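Local coordinates for protein putative Nitroreductase (Anabaena variabilis ATCC 29413, PDB 3EO7) that binds flavin mononucleotide and, as a member of the nitroreductase family, probably works as an oxidoreductase, at residues Ala238-Leu241 with Gln245-Ser248; Leu198-Ala201 with Arg206-Leu209; Gln72-Leu77 with Thr160-Ile165; Pro155-Thr160 with His208-Phe213; Ala200-Tyr205 with Glu322-Leu327. All coordinates share one frame; numbering follows the deposited sequence.

In the fold
Contacts 1 to 4 lie on the same side of the chain's centre and gather round three neighbouring strands of the seven-stranded antiparallel sheet, 162-169, 229-239 and the edge strand 205-207, with centres 9 to 14 Å apart. Contact 3 lays helix 66-82 on strand 162-169, and contact 4 crosses it along the chain, the two sharing Thr160. Contacts 2 and 5 both start from helix 181-202, their centres 11 Å apart; contact 1 is nested inside the long loop that contact 5 closes. Contact 5 joins the end of helix 181-202 to helix 325-333, which leads directly into the flavin-binding Arg334, whereas contacts 1 to 4 are structural packing away from the flavin.

Contact 1 (Ala238-Leu241 with Gln245-Ser248); sequences ADLL and QNIS
Gln245 turns its amide onto the backbone of Asp239, with OE1 accepting from Asp239 N at 2.9 Å. The N-H points almost exactly at its acceptor (178°), yet the donor stands well above the amide plane, 64° out of it, so the bond is straight at the hydrogen but does not follow a lone pair. Two torsions explain the reach: CG is anti to the carbonyl carbon (chi1 -62°), and the chain beyond CG is extended. Near the root of the side chain, Gln245 CB rests 3.4 Å from Asp239 O, while on the neighbouring residue Ala238 CB lies 3.3 Å from Gln245 O. The other amide atom, NE2, is held by Asp242 OD2 and by a water, from which it is 3.3 Å away; that water donates to Asp239 OD2 at 2.7 Å, completing an indirect link between the two side chains. Asp239 OD1 is engaged separately: it accepts from Leu241 N at 2.9 Å, forming an Asx turn at the end of the strand, and makes a salt bridge with Arg73. Leu240 adds looser packing, its CD2 4.2 Å from Gln245 O. With an alanine in place of Gln245, Asp239 N would probably lose its side-chain acceptor and the water its amide partner. Within the fold this is the turn that follows strand 229-239. Backbone bonds from Ala238 to Arg206 and from Leu240 to Asp204 join it to the edge strand 205-207 and to the turn just before that strand, and Ile247 carries the returning chain onto helix 155-159.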
# COMPACT_ATOMS: atom_id res chain seq x y z
N ALA A 238 -14.19 -9.15 8.38
CA ALA A 238 -15.10 -10.30 8.42
C ALA A 238 -14.42 -11.49 9.09
O ALA A 238 -13.36 -11.92 8.62
CB ALA A 238 -15.50 -10.69 7.00
N ASP A 239 -15.08 -12.03 10.10
CA ASP A 239 -14.58 -13.16 10.85
C ASP A 239 -14.95 -14.44 10.10
O ASP A 239 -16.10 -14.87 10.11
CB ASP A 239 -15.22 -13.16 12.23
CG ASP A 239 -14.70 -14.27 13.11
OD1 ASP A 239 -14.01 -15.18 12.61
OD2 ASP A 239 -15.01 -14.22 14.32
N LEU A 240 -13.97 -15.03 9.45
CA LEU A 240 -14.20 -16.21 8.65
C LEU A 240 -14.58 -17.46 9.47
O LEU A 240 -15.04 -18.47 8.91
CB LEU A 240 -13.00 -16.48 7.72
CG LEU A 240 -12.66 -15.39 6.71
CD1 LEU A 240 -11.44 -15.83 5.93
CD2 LEU A 240 -13.84 -15.04 5.76
N LEU A 241 -14.44 -17.39 10.78
CA LEU A 241 -14.89 -18.49 11.63
C LEU A 241 -16.41 -18.40 11.86
O LEU A 241 -17.01 -19.32 12.40
CB LEU A 241 -14.13 -18.49 12.95
CG LEU A 241 -12.62 -18.60 12.76
CD1 LEU A 241 -12.00 -18.67 14.14
CD2 LEU A 241 -12.24 -19.79 11.90
N GLN A 245 -20.23 -14.42 8.06
CA GLN A 245 -19.31 -13.38 7.63
C GLN A 245 -18.45 -13.79 6.42
O GLN A 245 -17.58 -13.06 6.00
CB GLN A 245 -18.50 -12.90 8.83
CG GLN A 245 -19.35 -12.28 9.93
CD GLN A 245 -18.52 -11.66 11.04
OE1 GLN A 245 -17.61 -10.86 10.79
NE2 GLN A 245 -18.85 -12.02 12.29
N ASN A 246 -18.70 -14.97 5.84
CA ASN A 246 -17.99 -15.40 4.62
C ASN A 246 -18.81 -14.88 3.43
O ASN A 246 -19.39 -15.63 2.65
CB ASN A 246 -17.80 -16.92 4.53
CG ASN A 246 -16.95 -17.34 3.32
OD1 ASN A 246 -16.22 -16.54 2.73
ND2 ASN A 246 -17.05 -18.62 2.94
N ILE A 247 -18.79 -13.56 3.30
CA ILE A 247 -19.58 -12.84 2.30
C ILE A 247 -18.80 -12.55 1.06
O ILE A 247 -17.57 -12.54 1.05
CB ILE A 247 -20.14 -11.52 2.87
CG1 ILE A 247 -19.03 -10.56 3.27
CG2 ILE A 247 -21.09 -11.80 4.07
CD1 ILE A 247 -19.49 -9.19 3.69
N SER A 248 -19.54 -12.28 -0.01
CA SER A 248 -18.93 -11.96 -1.27
C SER A 248 -18.14 -10.66 -1.23
O SER A 248 -18.58 -9.70 -0.62
CB SER A 248 -20.04 -11.79 -2.31
OG SER A 248 -19.57 -11.17 -3.48
O HOH W 1 -16.92 -12.47 14.92

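Contact 2 (Leu198-Ala201 with Arg206-Leu209)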
# COMPACT_ATOMS: atom_id res chain seq x y z
N LEU A 198 -2.89 -9.91 4.58
CA LEU A 198 -2.10 -11.10 4.93
C LEU A 198 -2.23 -11.47 6.42
O LEU A 198 -2.40 -12.64 6.77
CB LEU A 198 -0.65 -10.93 4.50
CG LEU A 198 -0.51 -10.87 2.97
CD1 LEU A 198 0.94 -10.42 2.54
CD2 LEU A 198 -0.93 -12.25 2.33
N SER A 199 -2.16 -10.45 7.26
CA SER A 199 -2.34 -10.58 8.71
C SER A 199 -3.74 -11.14 9.04
O SER A 199 -3.91 -11.94 9.94
CB SER A 199 -2.19 -9.19 9.36
OG SER A 199 -2.11 -9.31 10.76
N ALA A 200 -4.73 -10.67 8.28
CA ALA A 200 -6.11 -11.14 8.42
C ALA A 200 -6.17 -12.62 8.07
O ALA A 200 -6.73 -13.41 8.84
CB ALA A 200 -7.02 -10.32 7.54
N ALA A 201 -5.56 -13.03 6.95
CA ALA A 201 -5.57 -14.44 6.58
C ALA A 201 -5.04 -15.31 7.71
O ALA A 201 -5.62 -16.36 8.05
CB ALA A 201 -4.76 -14.70 5.28
N ARG A 206 -11.09 -11.66 6.99
CA ARG A 206 -10.98 -11.13 5.63
C ARG A 206 -11.40 -9.66 5.67
O ARG A 206 -12.53 -9.33 6.08
CB ARG A 206 -11.83 -11.85 4.60
CG ARG A 206 -11.57 -11.28 3.19
CD ARG A 206 -12.53 -11.79 2.18
NE ARG A 206 -12.05 -11.51 0.83
CZ ARG A 206 -12.23 -10.38 0.16
NH1 ARG A 206 -12.89 -9.34 0.68
NH2 ARG A 206 -11.72 -10.28 -1.06
N PRO A 207 -10.51 -8.76 5.25
CA PRO A 207 -10.92 -7.36 5.19
C PRO A 207 -11.67 -7.13 3.88
O PRO A 207 -11.39 -7.80 2.89
CB PRO A 207 -9.57 -6.61 5.16
CG PRO A 207 -8.59 -7.58 4.60
CD PRO A 207 -9.12 -8.97 4.82
N HIS A 208 -12.65 -6.25 3.92
CA HIS A 208 -13.40 -5.81 2.77
C HIS A 208 -13.04 -4.36 2.56
O HIS A 208 -13.32 -3.50 3.41
CB HIS A 208 -14.87 -6.00 3.01
CG HIS A 208 -15.27 -7.44 2.96
ND1 HIS A 208 -15.91 -7.99 1.87
CD2 HIS A 208 -15.08 -8.44 3.85
CE1 HIS A 208 -16.09 -9.29 2.10
NE2 HIS A 208 -15.60 -9.59 3.29
N LEU A 209 -12.36 -4.11 1.45
CA LEU A 209 -11.83 -2.80 1.17
C LEU A 209 -12.91 -1.86 0.67
O LEU A 209 -13.66 -2.20 -0.27
CB LEU A 209 -10.75 -2.92 0.11
CG LEU A 209 -9.98 -1.67 -0.24
CD1 LEU A 209 -9.24 -1.10 1.00
CD2 LEU A 209 -8.95 -2.02 -1.42
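The imidazole of His208 has Arg206 NH1 over one face, 3.4 Å above the plane and near the ring centre, while the guanidinium meets His208 CG with its edge, in its own plane; the guanidinium is thus steeply tilted to the ring and not stacked flat on it. These groups flank Pro207, whose ring meets Ala200 of the segment 198-201. The arrangement is a helix-turn-strand unit: helix 181-202 ends, the chain turns back, and strand 205-207 enters the edge of the antiparallel sheet beside the helix it has just left. Closeness of the backbones supports this, since the CA atoms of Ala200 and Arg206 are 5.6 Å apart, and the CB of Ala200 points toward strand 205-207 across this gap. Arg206 points its CB away from the helix, and its polar end is taken up by salt bridges from NE to Asp369 and from NH2 to Asp373. These two acids probably fix how the guanidinium is turned, and so keep NH1 over the imidazole. Pro207 has further apolar neighbours in Leu235 and Leu237 of strand 229-239 and Ile196 of the helix, so the ring packs against both the helix and the neighbouring strand. The meeting itself is small and apolar: Ala200 CB touches Pro207 CD at 3.7 Å.

Contact 3 (Gln72-Leu77 with Thr160-Ile165); sequences QRLSRL and TQLAII
Two pairs of aliphatic tips make the contact: Leu74 CD1 meets Leu162 CD1 at 4.1 Å, and Leu77 CD2 meets Ile164 CD1 at 3.9 Å. In both pairs the two side chains run antiparallel and overlap alongside, near their ends. The backbones stand correspondingly far apart, with 10.4 Å between the CA atoms of Leu74 and Leu162, as suits a helix lying on a sheet through intervening leucine and isoleucine side chains. Leu162 and Ile164, two positions apart, project from the same face of strand 162-169; Leu74 and Leu77, one turn apart, do so from helix 66-82. Leu162 holds CG between its backbone N and carbonyl carbon (chi1 74°), the crowded position, and from there its CD1 extends to the helix. Farther out, backbone bonds from Leu162 to Leu237 and from Ile164 to Leu235 fix the strand beside 229-239. Tyr205 packs against both Leu77 and Leu162. Polar links also tie the helix to the end of helix 181-202 and the turn after it: Ser199 OG bonds to Leu77 O, and Arg73 NE to Thr203 O. All four touching residues are buried, and the tips sit at ordinary van der Waals separations. Hydrophobic burial and fit of shape, with directional bonding left to the second shell, therefore probably hold helix to strand here.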
# COMPACT_ATOMS: atom_id res chain seq x y z
N GLN A 72 -6.45 -12.69 21.06
CA GLN A 72 -5.19 -13.11 20.40
C GLN A 72 -5.24 -12.83 18.91
O GLN A 72 -4.27 -12.37 18.32
CB GLN A 72 -4.90 -14.60 20.57
CG GLN A 72 -4.37 -15.03 21.92
CD GLN A 72 -4.31 -16.56 22.07
OE1 GLN A 72 -4.14 -17.28 21.07
NE2 GLN A 72 -4.45 -17.05 23.31
N ARG A 73 -6.38 -13.11 18.29
CA ARG A 73 -6.53 -12.86 16.86
C ARG A 73 -6.45 -11.37 16.55
O ARG A 73 -5.75 -10.98 15.63
CB ARG A 73 -7.85 -13.45 16.35
CG ARG A 73 -7.96 -14.97 16.48
CD ARG A 73 -9.40 -15.40 16.25
NE ARG A 73 -9.77 -15.19 14.86
CZ ARG A 73 -11.02 -15.09 14.40
NH1 ARG A 73 -12.05 -15.13 15.24
NH2 ARG A 73 -11.22 -14.92 13.11
N LEU A 74 -7.15 -10.53 17.32
CA LEU A 74 -7.09 -9.06 17.07
C LEU A 74 -5.67 -8.52 17.32
O LEU A 74 -5.14 -7.70 16.57
CB LEU A 74 -8.10 -8.30 17.97
CG LEU A 74 -8.12 -6.77 17.72
CD1 LEU A 74 -8.53 -6.45 16.28
CD2 LEU A 74 -9.02 -6.06 18.78
N SER A 75 -5.06 -8.98 18.40
CA SER A 75 -3.71 -8.55 18.78
C SER A 75 -2.70 -8.89 17.68
O SER A 75 -1.90 -8.05 17.24
CB SER A 75 -3.31 -9.20 20.11
OG SER A 75 -1.99 -8.87 20.49
N ARG A 76 -2.77 -10.12 17.21
CA ARG A 76 -1.88 -10.57 16.14
C ARG A 76 -2.14 -9.88 14.81
O ARG A 76 -1.19 -9.52 14.09
CB ARG A 76 -1.98 -12.09 16.00
CG ARG A 76 -1.03 -12.75 15.00
CD ARG A 76 -1.28 -14.27 14.92
NE ARG A 76 -1.29 -14.88 16.25
CZ ARG A 76 -0.21 -15.35 16.89
NH1 ARG A 76 1.00 -15.30 16.32
NH2 ARG A 76 -0.36 -15.87 18.11
N LEU A 77 -3.42 -9.68 14.46
CA LEU A 77 -3.78 -9.00 13.24
C LEU A 77 -3.17 -7.60 13.22
O LEU A 77 -2.50 -7.20 12.26
CB LEU A 77 -5.32 -8.95 13.07
CG LEU A 77 -5.85 -8.41 11.73
CD1 LEU A 77 -7.28 -8.95 11.48
CD2 LEU A 77 -5.79 -6.89 11.69
N THR A 160 -20.65 -7.49 9.52
CA THR A 160 -19.48 -7.41 10.38
C THR A 160 -19.71 -6.63 11.67
O THR A 160 -20.71 -5.92 11.81
CB THR A 160 -18.31 -6.82 9.58
OG1 THR A 160 -18.69 -5.54 9.04
CG2 THR A 160 -17.91 -7.79 8.45
N GLN A 161 -18.77 -6.79 12.60
CA GLN A 161 -18.83 -6.23 13.93
C GLN A 161 -17.70 -5.26 14.27
O GLN A 161 -17.72 -4.61 15.33
CB GLN A 161 -18.79 -7.40 14.93
CG GLN A 161 -19.87 -8.42 14.67
CD GLN A 161 -21.23 -7.88 15.00
OE1 GLN A 161 -21.39 -7.18 16.01
NE2 GLN A 161 -22.23 -8.19 14.16
N LEU A 162 -16.68 -5.22 13.42
CA LEU A 162 -15.60 -4.27 13.58
C LEU A 162 -15.00 -3.94 12.22
O LEU A 162 -15.13 -4.68 11.28
CB LEU A 162 -14.53 -4.74 14.56
CG LEU A 162 -13.53 -5.83 14.18
CD1 LEU A 162 -12.49 -5.90 15.29
CD2 LEU A 162 -14.23 -7.15 13.98
N ALA A 163 -14.34 -2.80 12.17
CA ALA A 163 -13.69 -2.31 10.97
C ALA A 163 -12.42 -1.59 11.35
O ALA A 163 -12.32 -0.96 12.42
CB ALA A 163 -14.62 -1.32 10.21
N ILE A 164 -11.46 -1.68 10.46
CA ILE A 164 -10.29 -0.84 10.55
C ILE A 164 -10.56 0.36 9.65
O ILE A 164 -11.16 0.23 8.58
CB ILE A 164 -9.01 -1.58 10.05
CG1 ILE A 164 -8.50 -2.49 11.18
CG2 ILE A 164 -7.88 -0.59 9.69
CD1 ILE A 164 -7.32 -3.45 10.76
N ILE A 165 -10.12 1.54 10.07
CA ILE A 165 -10.09 2.68 9.19
C ILE A 165 -8.64 3.14 9.20
O ILE A 165 -8.03 3.29 10.28
CB ILE A 165 -11.05 3.82 9.58
CG1 ILE A 165 -12.50 3.28 9.63
CG2 ILE A 165 -10.87 5.00 8.60
CD1 ILE A 165 -13.55 4.36 10.05

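Contact 4 (Pro155-Thr160 with His208-Phe213)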
# COMPACT_ATOMS: atom_id res chain seq x y z
N PRO A 155 -22.59 -3.35 1.80
CA PRO A 155 -23.04 -4.59 2.47
C PRO A 155 -22.06 -5.23 3.42
O PRO A 155 -22.48 -5.94 4.35
CB PRO A 155 -23.31 -5.56 1.29
CG PRO A 155 -23.37 -4.71 0.08
CD PRO A 155 -22.54 -3.48 0.33
N ALA A 156 -20.77 -4.99 3.24
CA ALA A 156 -19.78 -5.56 4.14
C ALA A 156 -19.96 -5.06 5.58
O ALA A 156 -19.57 -5.74 6.53
CB ALA A 156 -18.35 -5.32 3.65
N LEU A 157 -20.55 -3.88 5.75
CA LEU A 157 -20.82 -3.35 7.10
C LEU A 157 -22.02 -3.96 7.79
O LEU A 157 -22.13 -3.93 9.00
CB LEU A 157 -20.96 -1.81 7.04
CG LEU A 157 -19.64 -1.07 6.78
CD1 LEU A 157 -19.89 0.34 6.27
CD2 LEU A 157 -18.77 -1.03 8.03
N GLU A 158 -22.91 -4.54 7.03
CA GLU A 158 -24.08 -5.12 7.63
C GLU A 158 -23.78 -6.46 8.36
O GLU A 158 -24.38 -6.74 9.38
CB GLU A 158 -25.18 -5.25 6.57
CG GLU A 158 -26.60 -5.34 7.21
CD GLU A 158 -27.04 -4.03 7.93
OE1 GLU A 158 -27.39 -3.05 7.24
OE2 GLU A 158 -27.05 -4.00 9.18
N SER A 159 -22.82 -7.23 7.84
CA SER A 159 -22.46 -8.55 8.34
C SER A 159 -21.40 -8.56 9.45
O SER A 159 -21.31 -9.50 10.26
CB SER A 159 -21.84 -9.37 7.16
OG SER A 159 -22.20 -8.82 5.89
N THR A 160 -20.65 -7.49 9.52
CA THR A 160 -19.48 -7.41 10.38
C THR A 160 -19.71 -6.63 11.67
O THR A 160 -20.71 -5.92 11.81
CB THR A 160 -18.31 -6.82 9.58
OG1 THR A 160 -18.69 -5.54 9.04
CG2 THR A 160 -17.91 -7.79 8.45
N HIS A 208 -12.65 -6.25 3.92
CA HIS A 208 -13.40 -5.81 2.77
C HIS A 208 -13.04 -4.36 2.56
O HIS A 208 -13.32 -3.50 3.41
CB HIS A 208 -14.87 -6.00 3.01
CG HIS A 208 -15.27 -7.44 2.96
ND1 HIS A 208 -15.91 -7.99 1.87
CD2 HIS A 208 -15.08 -8.44 3.85
CE1 HIS A 208 -16.09 -9.29 2.10
NE2 HIS A 208 -15.60 -9.59 3.29
N LEU A 209 -12.36 -4.11 1.45
CA LEU A 209 -11.83 -2.80 1.17
C LEU A 209 -12.91 -1.86 0.67
O LEU A 209 -13.66 -2.20 -0.27
CB LEU A 209 -10.75 -2.92 0.11
CG LEU A 209 -9.98 -1.67 -0.24
CD1 LEU A 209 -9.24 -1.10 1.00
CD2 LEU A 209 -8.95 -2.02 -1.42
N ILE A 210 -13.02 -0.70 1.32
CA ILE A 210 -13.97 0.34 0.97
C ILE A 210 -13.22 1.67 0.73
O ILE A 210 -12.83 2.37 1.67
CB ILE A 210 -15.10 0.56 2.03
CG1 ILE A 210 -15.83 -0.75 2.35
CG2 ILE A 210 -16.09 1.66 1.59
CD1 ILE A 210 -16.94 -0.63 3.41
N GLY A 211 -13.00 1.99 -0.53
CA GLY A 211 -12.40 3.24 -0.91
C GLY A 211 -13.39 4.34 -1.20
O GLY A 211 -12.99 5.51 -1.25
N GLY A 212 -14.63 3.96 -1.49
CA GLY A 212 -15.75 4.83 -1.78
C GLY A 212 -16.57 5.17 -0.55
O GLY A 212 -17.38 4.37 -0.08
N PHE A 213 -16.31 6.35 -0.00
CA PHE A 213 -17.01 6.80 1.20
C PHE A 213 -17.02 8.33 1.21
O PHE A 213 -16.22 8.95 0.53
CB PHE A 213 -16.35 6.23 2.48
CG PHE A 213 -14.87 6.52 2.57
CD1 PHE A 213 -14.42 7.77 2.97
CD2 PHE A 213 -13.95 5.55 2.27
CE1 PHE A 213 -13.06 8.03 3.04
CE2 PHE A 213 -12.58 5.79 2.33
CZ PHE A 213 -12.13 7.04 2.72
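His208 and Ala156 meet through their first side-chain carbons, His208 CB lying 3.6 Å from Ala156 CB. The next atom, CG, is 3.8 Å from the same methyl, and ND1 lies slightly farther off, so the alanine approaches the ring obliquely along its near side. With CG anti to the carbonyl carbon (chi1 -73°), the imidazole swings past Ala156 toward the end of strand 229-239 and the loop that follows: CE1 packs on Ile247 CG1 of the loop, and NE2 on Ala238 CB of the strand. A second, separate touch joins the segments where Leu157 CD1 reaches Ile210 CD1 at 4.2 Å, tip against tip; Pro236 adjoins both of these residues from strand 229-239. Residues 155-159 form only a weakly bonded helix, and side-chain bonds help to define its exit. Thr160 OG1 donates to Ala156 O at 2.7 Å, with a C=O...donor angle of 142° and the donor tilted 17° from the carbonyl plane. Ser159 OG adds a weak bond to Pro155 O. The short helix has two further polar partners: Glu158 forms a salt bridge with Arg116, and Trp144 NE1 bonds to Leu157 O. On the side of 208-213, backbone bonds from His208 to Pro236 and from Ile210 to Val234 continue the pairing of the edge strand with 229-239. The arrangement is thus a short helix packed on an extended segment at the edge of an antiparallel sheet, within the alpha-plus-beta framework of a nitroreductase-family fold.

Contact 5 (Ala200-Tyr205 with Glu322-Leu327)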
# COMPACT_ATOMS: atom_id res chain seq x y z
N ALA A 200 -4.73 -10.67 8.28
CA ALA A 200 -6.11 -11.14 8.42
C ALA A 200 -6.17 -12.62 8.07
O ALA A 200 -6.73 -13.41 8.84
CB ALA A 200 -7.02 -10.32 7.54
N ALA A 201 -5.56 -13.03 6.95
CA ALA A 201 -5.57 -14.44 6.58
C ALA A 201 -5.04 -15.31 7.71
O ALA A 201 -5.62 -16.36 8.05
CB ALA A 201 -4.76 -14.70 5.28
N ILE A 202 -3.94 -14.85 8.31
CA ILE A 202 -3.26 -15.56 9.41
C ILE A 202 -4.20 -15.77 10.60
O ILE A 202 -4.15 -16.81 11.26
CB ILE A 202 -1.95 -14.82 9.85
CG1 ILE A 202 -0.87 -14.92 8.76
CG2 ILE A 202 -1.38 -15.38 11.18
CD1 ILE A 202 0.27 -13.90 8.90
N THR A 203 -5.09 -14.80 10.81
CA THR A 203 -6.01 -14.79 11.94
C THR A 203 -7.49 -15.10 11.57
O THR A 203 -8.41 -14.81 12.34
CB THR A 203 -5.90 -13.47 12.71
OG1 THR A 203 -6.12 -12.38 11.82
CG2 THR A 203 -4.50 -13.32 13.38
N ASP A 204 -7.70 -15.73 10.43
CA ASP A 204 -9.03 -16.13 9.96
C ASP A 204 -10.03 -14.98 9.81
O ASP A 204 -11.21 -15.12 10.13
CB ASP A 204 -9.60 -17.26 10.82
CG ASP A 204 -8.78 -18.50 10.74
OD1 ASP A 204 -8.49 -18.96 9.63
OD2 ASP A 204 -8.43 -19.01 11.81
N TYR A 205 -9.51 -13.86 9.35
CA TYR A 205 -10.30 -12.67 9.03
C TYR A 205 -10.12 -12.38 7.55
O TYR A 205 -9.15 -12.85 6.92
CB TYR A 205 -9.83 -11.45 9.82
CG TYR A 205 -10.53 -11.27 11.15
CD1 TYR A 205 -11.79 -10.70 11.19
CD2 TYR A 205 -9.96 -11.69 12.33
CE1 TYR A 205 -12.46 -10.53 12.36
CE2 TYR A 205 -10.65 -11.51 13.54
CZ TYR A 205 -11.90 -10.92 13.53
OH TYR A 205 -12.64 -10.72 14.67
N GLU A 322 3.93 -24.40 7.71
CA GLU A 322 2.70 -24.90 8.29
C GLU A 322 1.96 -23.75 8.95
O GLU A 322 2.58 -22.97 9.68
CB GLU A 322 2.99 -26.01 9.31
CG GLU A 322 1.73 -26.55 9.98
N ASN A 323 0.66 -23.65 8.68
CA ASN A 323 -0.21 -22.61 9.20
C ASN A 323 0.37 -21.20 9.01
O ASN A 323 0.22 -20.34 9.87
CB ASN A 323 -0.50 -22.84 10.67
CG ASN A 323 -1.07 -24.21 10.93
OD1 ASN A 323 -0.54 -24.96 11.74
ND2 ASN A 323 -2.13 -24.55 10.20
N LEU A 324 1.01 -20.99 7.86
CA LEU A 324 1.58 -19.68 7.51
C LEU A 324 2.66 -19.17 8.47
O LEU A 324 2.94 -17.96 8.50
CB LEU A 324 0.46 -18.64 7.34
CG LEU A 324 -0.60 -18.91 6.26
CD1 LEU A 324 -1.75 -17.84 6.22
CD2 LEU A 324 0.10 -18.96 4.86
N SER A 325 3.31 -20.09 9.18
CA SER A 325 4.36 -19.77 10.13
C SER A 325 5.53 -18.96 9.52
O SER A 325 6.04 -18.05 10.17
CB SER A 325 4.88 -21.04 10.83
OG SER A 325 5.37 -21.99 9.88
N ASP A 326 5.93 -19.30 8.30
CA ASP A 326 7.05 -18.59 7.68
C ASP A 326 6.61 -17.23 7.14
O ASP A 326 7.43 -16.33 7.00
CB ASP A 326 7.72 -19.48 6.62
CG ASP A 326 8.28 -20.78 7.23
OD1 ASP A 326 8.94 -20.72 8.28
OD2 ASP A 326 8.07 -21.86 6.64
N LEU A 327 5.32 -17.08 6.83
CA LEU A 327 4.76 -15.80 6.44
C LEU A 327 4.81 -14.90 7.69
O LEU A 327 5.22 -13.75 7.60
CB LEU A 327 3.34 -15.95 5.93
CG LEU A 327 2.66 -14.62 5.57
CD1 LEU A 327 3.45 -13.74 4.55
CD2 LEU A 327 1.23 -14.91 5.10
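The C-terminal end of helix 181-202 meets the start of helix 325-333 through Ile202, which touches both Leu324 and Leu327. Its CG1 lies 4.0 Å from Leu324 CD1, and its CD1 goes on to Leu327 CD2, also at 4.0 Å. CG1 is anti to the carbonyl carbon (chi1 -70°), which leaves the longer branch leading to both leucines; it crosses each of them at a slant. Ala201 adds a looser touch, CB to Leu324 CD1 at 4.5 Å. A Schellman motif ends the first helix directly beyond Ile202: Tyr205 N bonds to Ala200 O at 2.9 Å, Asp204 N to Ala201 O at 3.2 Å, and Asp204, with positive phi, is the C-prime residue. Ala200 O also accepts from Thr203 N, the two donors arriving from opposite faces of its plane. An alanine at Ile202 would probably open a gap facing Leu324 and Leu327 and let their side chains turn more freely. On the other side, Leu324 occupies the N-cap position of helix 325-333, while Glu322 O is gripped by both Ser325 N and Ser325 OG. Glu328 and Met331, farther along that helix, also adjoin Ile202, and the side chain of Leu327 is about 9 Å from that of the flavin-binding Arg334.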